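Local atomic coordinates of oxidoreductase, NAD-binding/iron-sulfur cluster-binding protein (Nitratireductor pacificus pht-3B, PDB entry 6ZXU), a protein that carries out reductive dehalogenation of organohalides, probably using its cobalamin and two [4Fe-4S] clusters. Residues 99-111 / 238-250. Sequence-based numbering, arbitrary orientation.
Sequences IPDDPARRAENLK and TTGYALAADRPLA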
loop_
_atom_site.group_PDB
_atom_site.type_symbol
_atom_site.label_atom_id
_atom_site.label_comp_id
_atom_site.label_asym_id
_atom_site.label_seq_id
_atom_site.Cartn_x
_atom_site.Cartn_y
_atom_site.Cartn_z
ATOM N N ILE A 99 24.471 12.044 4.620
ATOM C CA ILE A 99 23.264 12.813 4.858
ATOM C C ILE A 99 23.475 14.240 4.320
ATOM O O ILE A 99 24.472 14.903 4.638
ATOM C CB ILE A 99 22.922 12.864 6.350
ATOM C CG1 ILE A 99 23.000 11.464 6.972
ATOM C CG2 ILE A 99 21.546 13.482 6.575
ATOM C CD1 ILE A 99 22.133 10.430 6.244
ATOM N N PRO A 100 22.549 14.744 3.478
ATOM C CA PRO A 100 22.634 16.157 3.036
ATOM C C PRO A 100 22.629 17.125 4.164
ATOM O O PRO A 100 21.933 16.910 5.167
ATOM C CB PRO A 100 21.421 16.330 2.134
ATOM C CG PRO A 100 21.120 14.919 1.673
ATOM C CD PRO A 100 21.440 14.049 2.839
ATOM N N ASP A 101 23.502 18.156 4.047
ATOM C CA ASP A 101 23.674 19.196 5.102
ATOM C C ASP A 101 22.551 20.232 5.036
ATOM O O ASP A 101 22.059 20.703 6.069
ATOM C CB ASP A 101 25.076 19.903 5.018
ATOM N N ASP A 102 22.134 20.580 3.821
ATOM C CA ASP A 102 21.172 21.696 3.593
ATOM C C ASP A 102 19.839 21.534 4.271
ATOM O O ASP A 102 19.107 20.605 3.934
ATOM C CB ASP A 102 20.979 21.849 2.083
ATOM C CG ASP A 102 20.110 23.048 1.730
ATOM O OD1 ASP A 102 19.634 23.750 2.660
ATOM O OD2 ASP A 102 19.867 23.251 0.545
ATOM N N PRO A 103 19.485 22.399 5.245
ATOM C CA PRO A 103 18.241 22.170 5.986
ATOM C C PRO A 103 16.990 22.278 5.166
ATOM O O PRO A 103 15.967 21.787 5.579
ATOM C CB PRO A 103 18.250 23.269 7.077
ATOM C CG PRO A 103 19.706 23.614 7.225
ATOM C CD PRO A 103 20.241 23.524 5.813
ATOM N N ALA A 104 17.058 23.013 4.066
ATOM C CA ALA A 104 15.944 23.131 3.125
ATOM C C ALA A 104 15.751 21.819 2.379
ATOM O O ALA A 104 14.638 21.355 2.295
ATOM C CB ALA A 104 16.191 24.248 2.116
ATOM N N ARG A 105 16.825 21.187 1.949
ATOM C CA ARG A 105 16.711 19.907 1.373
ATOM C C ARG A 105 16.213 18.871 2.378
ATOM O O ARG A 105 15.402 17.959 2.049
ATOM C CB ARG A 105 18.026 19.494 0.759
ATOM C CG ARG A 105 17.824 18.281 -0.124
ATOM C CD ARG A 105 19.065 17.939 -0.926
ATOM N NE ARG A 105 18.937 16.574 -1.498
ATOM C CZ ARG A 105 19.967 15.856 -1.935
ATOM N NH1 ARG A 105 21.212 16.371 -1.873
ATOM N NH2 ARG A 105 19.759 14.622 -2.447
ATOM N N ARG A 106 16.696 18.963 3.605
ATOM C CA ARG A 106 16.250 18.036 4.623
ATOM C C ARG A 106 14.782 18.189 4.882
ATOM O O ARG A 106 14.050 17.194 5.124
ATOM C CB ARG A 106 17.024 18.236 5.939
ATOM C CG ARG A 106 18.495 17.851 5.838
ATOM C CD ARG A 106 19.169 18.326 7.125
ATOM N NE ARG A 106 20.551 17.848 7.297
ATOM C CZ ARG A 106 21.212 17.982 8.458
ATOM N NH1 ARG A 106 20.624 18.576 9.511
ATOM N NH2 ARG A 106 22.427 17.527 8.560
ATOM N N ALA A 107 14.344 19.416 4.918
ATOM C CA ALA A 107 12.915 19.711 5.188
ATOM C C ALA A 107 12.011 19.179 4.082
ATOM O O ALA A 107 11.012 18.525 4.359
ATOM C CB ALA A 107 12.698 21.179 5.309
ATOM N N GLU A 108 12.381 19.416 2.853
ATOM C CA GLU A 108 11.629 18.865 1.697
ATOM C C GLU A 108 11.498 17.356 1.805
ATOM O O GLU A 108 10.401 16.815 1.725
ATOM C CB GLU A 108 12.310 19.236 0.378
ATOM C CG GLU A 108 12.220 20.768 0.147
ATOM C CD GLU A 108 13.162 21.294 -0.922
ATOM O OE1 GLU A 108 13.925 20.476 -1.552
ATOM O OE2 GLU A 108 13.107 22.539 -1.141
ATOM N N ASN A 109 12.608 16.687 2.016
ATOM C CA ASN A 109 12.637 15.216 2.105
ATOM C C ASN A 109 11.773 14.660 3.186
ATOM O O ASN A 109 11.084 13.689 3.001
ATOM C CB ASN A 109 14.054 14.732 2.220
ATOM C CG ASN A 109 14.135 13.268 2.592
ATOM O OD1 ASN A 109 14.239 12.943 3.767
ATOM N ND2 ASN A 109 14.130 12.397 1.572
ATOM N N LEU A 110 11.795 15.283 4.340
ATOM C CA LEU A 110 11.054 14.760 5.444
ATOM C C LEU A 110 9.553 15.056 5.298
ATOM O O LEU A 110 8.708 14.269 5.702
ATOM C CB LEU A 110 11.607 15.339 6.715
ATOM C CG LEU A 110 11.342 14.678 8.016
ATOM C CD1 LEU A 110 11.762 13.224 8.011
ATOM C CD2 LEU A 110 12.045 15.469 9.152
ATOM N N LYS A 111 9.216 16.222 4.740
ATOM C CA LYS A 111 7.817 16.511 4.398
ATOM C C LYS A 111 7.269 15.580 3.330
ATOM O O LYS A 111 6.204 15.081 3.459
ATOM C CB LYS A 111 7.675 17.942 3.887
ATOM C CG LYS A 111 7.755 18.994 4.956
ATOM C CD LYS A 111 7.675 20.370 4.245
ATOM C CE LYS A 111 6.941 21.326 5.116
ATOM N NZ LYS A 111 6.987 22.641 4.400
ATOM N N THR A 238 10.130 15.269 17.063
ATOM C CA THR A 238 11.084 16.244 17.520
ATOM C C THR A 238 12.461 15.664 17.279
ATOM O O THR A 238 12.689 14.445 17.406
ATOM C CB THR A 238 10.933 16.597 19.009
ATOM O OG1 THR A 238 11.065 15.393 19.796
ATOM C CG2 THR A 238 9.604 17.244 19.261
ATOM N N THR A 239 13.404 16.509 16.936
ATOM C CA THR A 239 14.747 16.051 16.631
ATOM C C THR A 239 15.749 17.220 16.685
ATOM O O THR A 239 15.361 18.393 16.683
ATOM C CB THR A 239 14.771 15.382 15.223
ATOM O OG1 THR A 239 16.075 14.885 14.917
ATOM C CG2 THR A 239 14.394 16.361 14.129
ATOM N N GLY A 240 17.025 16.873 16.747
ATOM C CA GLY A 240 18.125 17.808 16.589
ATOM C C GLY A 240 18.645 17.830 15.163
ATOM O O GLY A 240 19.508 18.645 14.837
ATOM N N TYR A 241 18.111 16.964 14.289
ATOM C CA TYR A 241 18.300 17.049 12.797
ATOM C C TYR A 241 17.703 18.422 12.371
ATOM O O TYR A 241 16.480 18.633 12.383
ATOM C CB TYR A 241 17.513 15.887 12.132
ATOM C CG TYR A 241 17.573 15.673 10.618
ATOM C CD1 TYR A 241 18.736 15.424 10.000
ATOM C CD2 TYR A 241 16.407 15.573 9.899
ATOM C CE1 TYR A 241 18.793 15.100 8.664
ATOM C CE2 TYR A 241 16.399 15.278 8.533
ATOM C CZ TYR A 241 17.573 15.007 7.908
ATOM O OH TYR A 241 17.589 14.694 6.540
ATOM N N ALA A 242 18.569 19.342 11.985
ATOM C CA ALA A 242 18.137 20.713 11.686
ATOM C C ALA A 242 17.405 20.759 10.379
ATOM O O ALA A 242 17.842 20.187 9.369
ATOM C CB ALA A 242 19.321 21.641 11.616
ATOM N N LEU A 243 16.302 21.480 10.417
ATOM C CA LEU A 243 15.361 21.579 9.309
ATOM C C LEU A 243 14.981 23.041 9.080
ATOM O O LEU A 243 14.734 23.761 10.033
ATOM C CB LEU A 243 14.074 20.789 9.649
ATOM C CG LEU A 243 14.183 19.319 9.960
ATOM C CD1 LEU A 243 12.930 18.801 10.648
ATOM C CD2 LEU A 243 14.468 18.569 8.669
ATOM N N ALA A 244 14.755 23.395 7.804
ATOM C CA ALA A 244 14.117 24.700 7.476
ATOM C C ALA A 244 12.674 24.779 7.988
ATOM O O ALA A 244 11.858 23.859 7.719
ATOM C CB ALA A 244 14.193 24.934 5.986
ATOM N N ALA A 245 12.355 25.802 8.787
ATOM C CA ALA A 245 11.036 25.954 9.369
ATOM C C ALA A 245 9.977 26.659 8.443
ATOM O O ALA A 245 10.343 27.315 7.469
ATOM C CB ALA A 245 11.115 26.703 10.684
ATOM N N ASP A 246 8.688 26.535 8.800
ATOM C CA ASP A 246 7.579 27.145 8.093
ATOM C C ASP A 246 7.048 28.288 8.899
ATOM O O ASP A 246 7.544 28.559 9.957
ATOM C CB ASP A 246 6.475 26.086 7.849
ATOM C CG ASP A 246 6.938 24.996 6.822
ATOM O OD1 ASP A 246 7.220 25.322 5.674
ATOM O OD2 ASP A 246 7.048 23.777 7.146
ATOM N N ARG A 247 6.040 28.959 8.384
ATOM C CA ARG A 247 5.456 30.101 9.055
ATOM C C ARG A 247 4.051 29.848 9.430
ATOM O O ARG A 247 3.323 29.218 8.688
ATOM C CB ARG A 247 5.601 31.320 8.103
ATOM C CG ARG A 247 7.043 31.559 7.730
ATOM C CD ARG A 247 7.304 32.474 6.555
ATOM N NE ARG A 247 6.739 33.771 6.785
ATOM C CZ ARG A 247 5.858 34.357 5.994
ATOM N NH1 ARG A 247 5.404 33.751 4.886
ATOM N NH2 ARG A 247 5.434 35.595 6.307
ATOM N N PRO A 248 3.597 30.369 10.576
ATOM C CA PRO A 248 2.209 30.223 10.916
ATOM C C PRO A 248 1.192 30.888 9.973
ATOM O O PRO A 248 1.525 31.745 9.153
ATOM C CB PRO A 248 2.123 30.869 12.296
ATOM C CG PRO A 248 3.321 31.790 12.317
ATOM C CD PRO A 248 4.373 31.058 11.598
ATOM N N LEU A 249 -0.050 30.483 10.104
ATOM C CA LEU A 249 -1.096 31.020 9.287
ATOM C C LEU A 249 -1.439 32.411 9.815
ATOM O O LEU A 249 -1.418 32.649 11.030
ATOM C CB LEU A 249 -2.347 30.119 9.325
ATOM C CG LEU A 249 -2.215 28.706 8.766
ATOM C CD1 LEU A 249 -3.392 27.858 9.244
ATOM C CD2 LEU A 249 -2.155 28.734 7.265
ATOM N N ALA A 250 -1.821 33.309 8.915
ATOM C CA ALA A 250 -2.344 34.571 9.344
ATOM C C ALA A 250 -3.478 34.345 10.347
ATOM O O ALA A 250 -4.415 33.619 10.071
ATOM C CB ALA A 250 -2.845 35.398 8.152
HETATM O O HOH W 1 15.094 14.686 5.723
HETATM O O HOH W 2 21.673 18.792 12.220
#
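The guanidinium of R106 lies between the ring of Y241 over one face and the D101 carbonyl oxygen over the other, with P100 O and water 2 at its edge. Here the first turns of helix 103-116 pack against the loop that leaves strand 232-239 of a four-stranded antiparallel sheet, well away from the cobalamin and the clusters. The planes of guanidinium and ring are 17° apart, and R106 CD sits over the face of the Y241 ring in a CH-pi contact, 4.0 Å from the ring centroid. With its chain extended from CG to NE, R106 carries NE to P100 O (2.7 Å) and NH1 to a lone pair of A242 O (3.2 Å), both acceptors near the guanidinium plane. Without the long side chain, as with an alanine here, A242 O and P100 O would probably lose these donors and one face of the tyrosine ring its cover. At the ring's edge I99 CG2 approaches CE1, while water 1 accepts from Y241 OH (2.6 Å) and donates to R106 O and N109 OD1. Deeper in, L110 CD2 meets L243 CD1 at 3.8 Å, the two side chains crossing at about a right angle, and I124 of strand 121-126 also touches L243. Farther along the helix, K111 NZ forms a salt bridge with D246, donating to OD1 and OD2 on their syn sides; OD2 also accepts from I124 N. The backbones join at the helix start, where D102 is the N-cap: P103 O receives A244 N at 3.0 Å from above its carbonyl plane and A107 N from the opposite face.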